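Local coordinates for 4-hydroxy-3-methylbut-2-enyl diphosphate reductase, apicoplast (Plasmodium falciparum, PDB 4N7B), which reduces 4-hydroxy-3-methylbut-2-enyl diphosphate to isopentenyl and dimethylallyl diphosphate with an iron-sulfur cluster, the last step of the apicoplast isoprenoid precursor pathway, at residues C244-I258 / F275-I289. Residues are numbered along the deposited sequence; the frame is centred on the assembly and turned at random.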
loop_
_atom_site.group_PDB
_atom_site.type_symbol
_atom_site.label_atom_id
_atom_site.label_comp_id
_atom_site.label_asym_id
_atom_site.label_seq_id
_atom_site.Cartn_x
_atom_site.Cartn_y
_atom_site.Cartn_z
ATOM N N CYS A 244 -9.183 -19.171 -2.514
ATOM C CA CYS A 244 -8.583 -20.082 -3.483
ATOM C C CYS A 244 -8.109 -21.338 -2.780
ATOM O O CYS A 244 -8.241 -22.451 -3.293
ATOM C CB CYS A 244 -7.393 -19.417 -4.164
ATOM S SG CYS A 244 -7.851 -18.297 -5.506
ATOM N N LEU A 245 -7.544 -21.145 -1.594
ATOM C CA LEU A 245 -7.071 -22.260 -0.787
ATOM C C LEU A 245 -8.214 -23.181 -0.362
ATOM O O LEU A 245 -8.012 -24.380 -0.213
ATOM C CB LEU A 245 -6.329 -21.742 0.441
ATOM C CG LEU A 245 -4.939 -21.185 0.135
ATOM C CD1 LEU A 245 -4.422 -20.374 1.304
ATOM C CD2 LEU A 245 -3.987 -22.336 -0.178
ATOM N N LYS A 246 -9.405 -22.622 -0.164
ATOM C CA LYS A 246 -10.575 -23.419 0.201
ATOM C C LYS A 246 -11.037 -24.254 -0.979
ATOM O O LYS A 246 -11.390 -25.426 -0.830
ATOM C CB LYS A 246 -11.720 -22.526 0.688
ATOM C CG LYS A 246 -11.557 -22.085 2.134
ATOM C CD LYS A 246 -12.531 -20.976 2.537
ATOM C CE LYS A 246 -11.996 -20.189 3.751
ATOM N NZ LYS A 246 -12.721 -18.906 3.988
ATOM N N LEU A 247 -11.018 -23.653 -2.161
ATOM C CA LEU A 247 -11.515 -24.332 -3.346
ATOM C C LEU A 247 -10.527 -25.359 -3.859
ATOM O O LEU A 247 -10.826 -26.548 -3.899
ATOM C CB LEU A 247 -11.822 -23.331 -4.455
ATOM C CG LEU A 247 -12.979 -22.370 -4.181
ATOM C CD1 LEU A 247 -13.306 -21.612 -5.459
ATOM C CD2 LEU A 247 -14.210 -23.108 -3.647
ATOM N N PHE A 248 -9.344 -24.899 -4.247
ATOM C CA PHE A 248 -8.386 -25.757 -4.930
ATOM C C PHE A 248 -7.319 -26.271 -3.987
ATOM O O PHE A 248 -7.092 -25.716 -2.917
ATOM C CB PHE A 248 -7.751 -24.992 -6.077
ATOM C CG PHE A 248 -8.719 -24.109 -6.798
ATOM C CD1 PHE A 248 -9.535 -24.625 -7.787
ATOM C CD2 PHE A 248 -8.840 -22.768 -6.466
ATOM C CE1 PHE A 248 -10.440 -23.818 -8.445
ATOM C CE2 PHE A 248 -9.745 -21.953 -7.122
ATOM C CZ PHE A 248 -10.547 -22.480 -8.112
ATOM N N LYS A 249 -6.663 -27.350 -4.382
ATOM C CA LYS A 249 -5.726 -27.993 -3.486
ATOM C C LYS A 249 -4.425 -27.202 -3.462
ATOM O O LYS A 249 -3.846 -26.931 -4.514
ATOM C CB LYS A 249 -5.478 -29.450 -3.905
ATOM C CG LYS A 249 -4.639 -30.231 -2.897
ATOM C CD LYS A 249 -4.573 -31.721 -3.202
ATOM C CE LYS A 249 -3.783 -32.459 -2.123
ATOM N NZ LYS A 249 -3.838 -33.944 -2.263
ATOM N N PRO A 250 -3.983 -26.796 -2.259
ATOM C CA PRO A 250 -2.610 -26.313 -2.101
ATOM C C PRO A 250 -1.661 -27.146 -2.965
ATOM O O PRO A 250 -1.941 -28.316 -3.202
ATOM C CB PRO A 250 -2.336 -26.566 -0.619
ATOM C CG PRO A 250 -3.680 -26.394 0.041
ATOM C CD PRO A 250 -4.728 -26.769 -0.986
ATOM N N PRO A 251 -0.559 -26.552 -3.436
ATOM C CA PRO A 251 -0.192 -25.158 -3.172
ATOM C C PRO A 251 -0.886 -24.161 -4.102
ATOM O O PRO A 251 -1.190 -24.478 -5.255
ATOM C CB PRO A 251 1.312 -25.154 -3.431
ATOM C CG PRO A 251 1.499 -26.182 -4.497
ATOM C CD PRO A 251 0.455 -27.244 -4.249
ATOM N N ILE A 252 -1.127 -22.958 -3.591
ATOM C CA ILE A 252 -1.682 -21.871 -4.389
ATOM C C ILE A 252 -0.603 -20.829 -4.617
ATOM O O ILE A 252 -0.069 -20.253 -3.666
ATOM C CB ILE A 252 -2.878 -21.211 -3.687
ATOM C CG1 ILE A 252 -4.051 -22.186 -3.639
ATOM C CG2 ILE A 252 -3.277 -19.923 -4.395
ATOM C CD1 ILE A 252 -4.544 -22.595 -5.015
ATOM N N TYR A 253 -0.294 -20.571 -5.881
ATOM C CA TYR A 253 0.834 -19.719 -6.220
ATOM C C TYR A 253 0.431 -18.260 -6.293
ATOM O O TYR A 253 -0.583 -17.915 -6.892
ATOM C CB TYR A 253 1.464 -20.179 -7.531
ATOM C CG TYR A 253 2.197 -21.483 -7.363
ATOM C CD1 TYR A 253 3.494 -21.508 -6.868
ATOM C CD2 TYR A 253 1.582 -22.693 -7.654
ATOM C CE1 TYR A 253 4.170 -22.698 -6.696
ATOM C CE2 TYR A 253 2.253 -23.894 -7.481
ATOM C CZ TYR A 253 3.547 -23.887 -7.002
ATOM O OH TYR A 253 4.224 -25.072 -6.822
ATOM N N VAL A 254 1.229 -17.410 -5.658
ATOM C CA VAL A 254 0.969 -15.981 -5.655
ATOM C C VAL A 254 2.195 -15.253 -6.167
ATOM O O VAL A 254 3.306 -15.505 -5.714
ATOM C CB VAL A 254 0.670 -15.471 -4.243
ATOM C CG1 VAL A 254 0.441 -13.971 -4.262
ATOM C CG2 VAL A 254 -0.526 -16.202 -3.653
ATOM N N LYS A 255 1.987 -14.353 -7.118
ATOM C CA LYS A 255 3.075 -13.583 -7.687
ATOM C C LYS A 255 3.350 -12.361 -6.805
ATOM O O LYS A 255 2.498 -11.494 -6.657
ATOM C CB LYS A 255 2.725 -13.175 -9.115
ATOM C CG LYS A 255 3.646 -12.143 -9.714
ATOM C CD LYS A 255 5.088 -12.607 -9.797
ATOM C CE LYS A 255 5.944 -11.523 -10.459
ATOM N NZ LYS A 255 7.371 -11.917 -10.674
ATOM N N HIS A 256 4.569 -12.330 -6.267
ATOM C CA HIS A 256 5.009 -11.426 -5.198
ATOM C C HIS A 256 4.181 -11.585 -3.931
ATOM O O HIS A 256 3.100 -12.177 -3.949
ATOM C CB HIS A 256 5.039 -9.952 -5.625
ATOM C CG HIS A 256 5.850 -9.091 -4.702
ATOM N ND1 HIS A 256 7.229 -9.070 -4.733
ATOM C CD2 HIS A 256 5.489 -8.257 -3.699
ATOM C CE1 HIS A 256 7.678 -8.248 -3.804
ATOM N NE2 HIS A 256 6.642 -7.742 -3.162
ATOM N N LYS A 257 4.705 -11.060 -2.829
ATOM C CA LYS A 257 4.008 -11.123 -1.556
ATOM C C LYS A 257 2.654 -10.437 -1.717
ATOM O O LYS A 257 2.551 -9.363 -2.296
ATOM C CB LYS A 257 4.851 -10.495 -0.455
ATOM C CG LYS A 257 6.113 -11.306 -0.182
ATOM C CD LYS A 257 6.920 -10.726 0.962
ATOM C CE LYS A 257 8.015 -11.692 1.429
ATOM N NZ LYS A 257 7.471 -12.892 2.144
ATOM N N ILE A 258 1.609 -11.093 -1.243
ATOM C CA ILE A 258 0.244 -10.661 -1.524
ATOM C C ILE A 258 -0.045 -9.267 -0.963
ATOM O O ILE A 258 -0.751 -8.478 -1.584
ATOM C CB ILE A 258 -0.749 -11.707 -0.988
ATOM C CG1 ILE A 258 -1.911 -11.882 -1.968
ATOM C CG2 ILE A 258 -1.170 -11.380 0.423
ATOM C CD1 ILE A 258 -2.943 -10.896 -1.838
ATOM N N PHE A 275 4.513 -17.784 -2.332
ATOM C CA PHE A 275 4.787 -16.528 -3.023
ATOM C C PHE A 275 6.035 -16.675 -3.876
ATOM O O PHE A 275 7.097 -17.051 -3.386
ATOM C CB PHE A 275 4.944 -15.393 -2.012
ATOM C CG PHE A 275 3.785 -15.272 -1.076
ATOM C CD1 PHE A 275 3.865 -15.749 0.217
ATOM C CD2 PHE A 275 2.596 -14.725 -1.511
ATOM C CE1 PHE A 275 2.782 -15.650 1.070
ATOM C CE2 PHE A 275 1.514 -14.631 -0.672
ATOM C CZ PHE A 275 1.604 -15.093 0.623
ATOM N N ILE A 276 5.899 -16.379 -5.161
ATOM C CA ILE A 276 6.975 -16.625 -6.108
ATOM C C ILE A 276 7.282 -15.370 -6.901
ATOM O O ILE A 276 6.476 -14.445 -6.945
ATOM C CB ILE A 276 6.592 -17.773 -7.074
ATOM C CG1 ILE A 276 5.408 -17.371 -7.956
ATOM C CG2 ILE A 276 6.214 -19.020 -6.285
ATOM C CD1 ILE A 276 5.791 -16.624 -9.219
ATOM N N GLU A 277 8.457 -15.335 -7.515
ATOM C CA GLU A 277 8.813 -14.256 -8.429
ATOM C C GLU A 277 9.071 -14.818 -9.815
ATOM O O GLU A 277 8.975 -14.107 -10.813
ATOM C CB GLU A 277 10.056 -13.510 -7.937
ATOM C CG GLU A 277 9.870 -12.777 -6.625
ATOM C CD GLU A 277 8.861 -11.650 -6.711
ATOM O OE1 GLU A 277 8.425 -11.303 -7.833
ATOM O OE2 GLU A 277 8.500 -11.101 -5.642
ATOM N N ASP A 278 9.399 -16.102 -9.871
ATOM C CA ASP A 278 9.709 -16.754 -11.129
ATOM C C ASP A 278 8.535 -17.639 -11.520
ATOM O O ASP A 278 8.255 -18.638 -10.857
ATOM C CB ASP A 278 10.983 -17.588 -10.983
ATOM C CG ASP A 278 11.554 -18.019 -12.317
ATOM O OD1 ASP A 278 10.769 -18.414 -13.207
ATOM O OD2 ASP A 278 12.793 -17.962 -12.475
ATOM N N LEU A 279 7.849 -17.268 -12.596
ATOM C CA LEU A 279 6.665 -18.003 -13.036
ATOM C C LEU A 279 6.956 -19.441 -13.474
ATOM O O LEU A 279 6.032 -20.235 -13.632
ATOM C CB LEU A 279 5.951 -17.246 -14.152
ATOM C CG LEU A 279 4.829 -16.342 -13.641
ATOM C CD1 LEU A 279 5.419 -15.170 -12.853
ATOM C CD2 LEU A 279 3.950 -15.864 -14.790
ATOM N N ASN A 280 8.228 -19.776 -13.665
ATOM C CA ASN A 280 8.610 -21.158 -13.949
ATOM C C ASN A 280 8.442 -22.043 -12.729
ATOM O O ASN A 280 8.366 -23.269 -12.844
ATOM C CB ASN A 280 10.058 -21.243 -14.421
ATOM C CG ASN A 280 10.225 -20.795 -15.849
ATOM O OD1 ASN A 280 9.261 -20.761 -16.619
ATOM N ND2 ASN A 280 11.454 -20.453 -16.220
ATOM N N ASP A 281 8.395 -21.411 -11.558
ATOM C CA ASP A 281 8.145 -22.119 -10.313
ATOM C C ASP A 281 6.675 -22.493 -10.254
ATOM O O ASP A 281 6.238 -23.173 -9.328
ATOM C CB ASP A 281 8.512 -21.247 -9.110
ATOM C CG ASP A 281 10.005 -21.009 -8.994
ATOM O OD1 ASP A 281 10.751 -21.423 -9.909
ATOM O OD2 ASP A 281 10.430 -20.400 -7.988
ATOM N N VAL A 282 5.913 -22.044 -11.250
ATOM C CA VAL A 282 4.493 -22.361 -11.327
ATOM C C VAL A 282 4.195 -23.377 -12.425
ATOM O O VAL A 282 4.447 -23.120 -13.601
ATOM C CB VAL A 282 3.647 -21.108 -11.589
ATOM C CG1 VAL A 282 2.170 -21.490 -11.675
ATOM C CG2 VAL A 282 3.883 -20.073 -10.495
ATOM N N PRO A 283 3.657 -24.540 -12.035
ATOM C CA PRO A 283 3.167 -25.543 -12.983
ATOM C C PRO A 283 2.169 -24.943 -13.965
ATOM O O PRO A 283 1.301 -24.164 -13.562
ATOM C CB PRO A 283 2.457 -26.554 -12.080
ATOM C CG PRO A 283 3.134 -26.430 -10.757
ATOM C CD PRO A 283 3.535 -24.986 -10.637
ATOM N N ASP A 284 2.300 -25.294 -15.241
ATOM C CA ASP A 284 1.329 -24.884 -16.249
ATOM C C ASP A 284 -0.063 -25.365 -15.843
ATOM O O ASP A 284 -0.198 -26.388 -15.180
ATOM C CB ASP A 284 1.708 -25.459 -17.617
ATOM C CG ASP A 284 3.051 -24.954 -18.111
ATOM O OD1 ASP A 284 3.836 -24.445 -17.281
ATOM O OD2 ASP A 284 3.323 -25.072 -19.327
ATOM N N GLY A 285 -1.094 -24.617 -16.224
ATOM C CA GLY A 285 -2.460 -25.002 -15.914
ATOM C C GLY A 285 -2.920 -24.615 -14.518
ATOM O O GLY A 285 -4.120 -24.637 -14.234
ATOM N N HIS A 286 -1.983 -24.254 -13.645
ATOM C CA HIS A 286 -2.316 -23.988 -12.244
ATOM C C HIS A 286 -2.769 -22.554 -11.981
ATOM O O HIS A 286 -2.668 -21.680 -12.844
ATOM C CB HIS A 286 -1.133 -24.315 -11.331
ATOM C CG HIS A 286 -1.042 -25.759 -10.961
ATOM N ND1 HIS A 286 -0.902 -26.758 -11.899
ATOM C CD2 HIS A 286 -1.082 -26.376 -9.756
ATOM C CE1 HIS A 286 -0.855 -27.930 -11.290
ATOM N NE2 HIS A 286 -0.962 -27.726 -9.989
ATOM N N ILE A 287 -3.269 -22.337 -10.767
ATOM C CA ILE A 287 -3.719 -21.026 -10.313
ATOM C C ILE A 287 -2.535 -20.113 -10.046
ATOM O O ILE A 287 -1.568 -20.517 -9.403
ATOM C CB ILE A 287 -4.495 -21.141 -8.985
ATOM C CG1 ILE A 287 -5.703 -22.068 -9.137
ATOM C CG2 ILE A 287 -4.943 -19.774 -8.512
ATOM C CD1 ILE A 287 -6.980 -21.344 -9.528
ATOM N N LEU A 288 -2.616 -18.881 -10.533
ATOM C CA LEU A 288 -1.686 -17.851 -10.113
ATOM C C LEU A 288 -2.439 -16.599 -9.728
ATOM O O LEU A 288 -3.273 -16.114 -10.492
ATOM C CB LEU A 288 -0.691 -17.502 -11.210
ATOM C CG LEU A 288 0.300 -16.403 -10.801
ATOM C CD1 LEU A 288 1.196 -16.869 -9.654
ATOM C CD2 LEU A 288 1.137 -15.993 -11.991
ATOM N N ILE A 289 -2.126 -16.075 -8.547
ATOM C CA ILE A 289 -2.747 -14.855 -8.049
ATOM C C ILE A 289 -1.802 -13.658 -8.132
ATOM O O ILE A 289 -0.651 -13.734 -7.691
ATOM C CB ILE A 289 -3.179 -15.030 -6.592
ATOM C CG1 ILE A 289 -4.151 -16.212 -6.490
ATOM C CG2 ILE A 289 -3.817 -13.760 -6.081
ATOM C CD1 ILE A 289 -4.599 -16.536 -5.082
#
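With CG anti to the backbone N (chi1 168°) and a bend at chi2 (61°), the chain of K255 reaches across to E277, itself bent at chi2 (-65°) so that its carboxylate turns back to meet it. K255 NZ bonds E277 O at 2.7 Å and forms a salt bridge to OE1 at 3.1 Å, while in the conformer described, one of two modelled, H256 ND1 donates to the syn lone pair of E277 OE2 at 2.6 Å, from somewhat outside the imidazole plane. There one carboxylate holds two consecutive residues, and the His-carboxylate bond may help to orient H256, whose NE2 bonds H260, which probably binds the substrate.

Next to this polar cluster the strands illustrate parallel pairing on both edges of a central strand. I289 N and O bond Y253 O and K255 N on one edge; V254 O and H256 N bond I276 N and O on the other. The Y253 ring meets I276 CG2 at its edge, 3.7 Å from CD1, and also packs on V282 and P283. Elsewhere, I289 CD1 touches both I252 CG2 and C244 SG, and I287 CD1 lies over the F248 ring, 3.9 Å from its centroid, in a CH-pi contact.

Strand 252-255 therefore runs between 273-276 and 287-290 in a four-stranded parallel sheet; helix 262-271 makes the beta-alpha-beta crossover and touches F275, while helix 232-247 packs against I289 and I258.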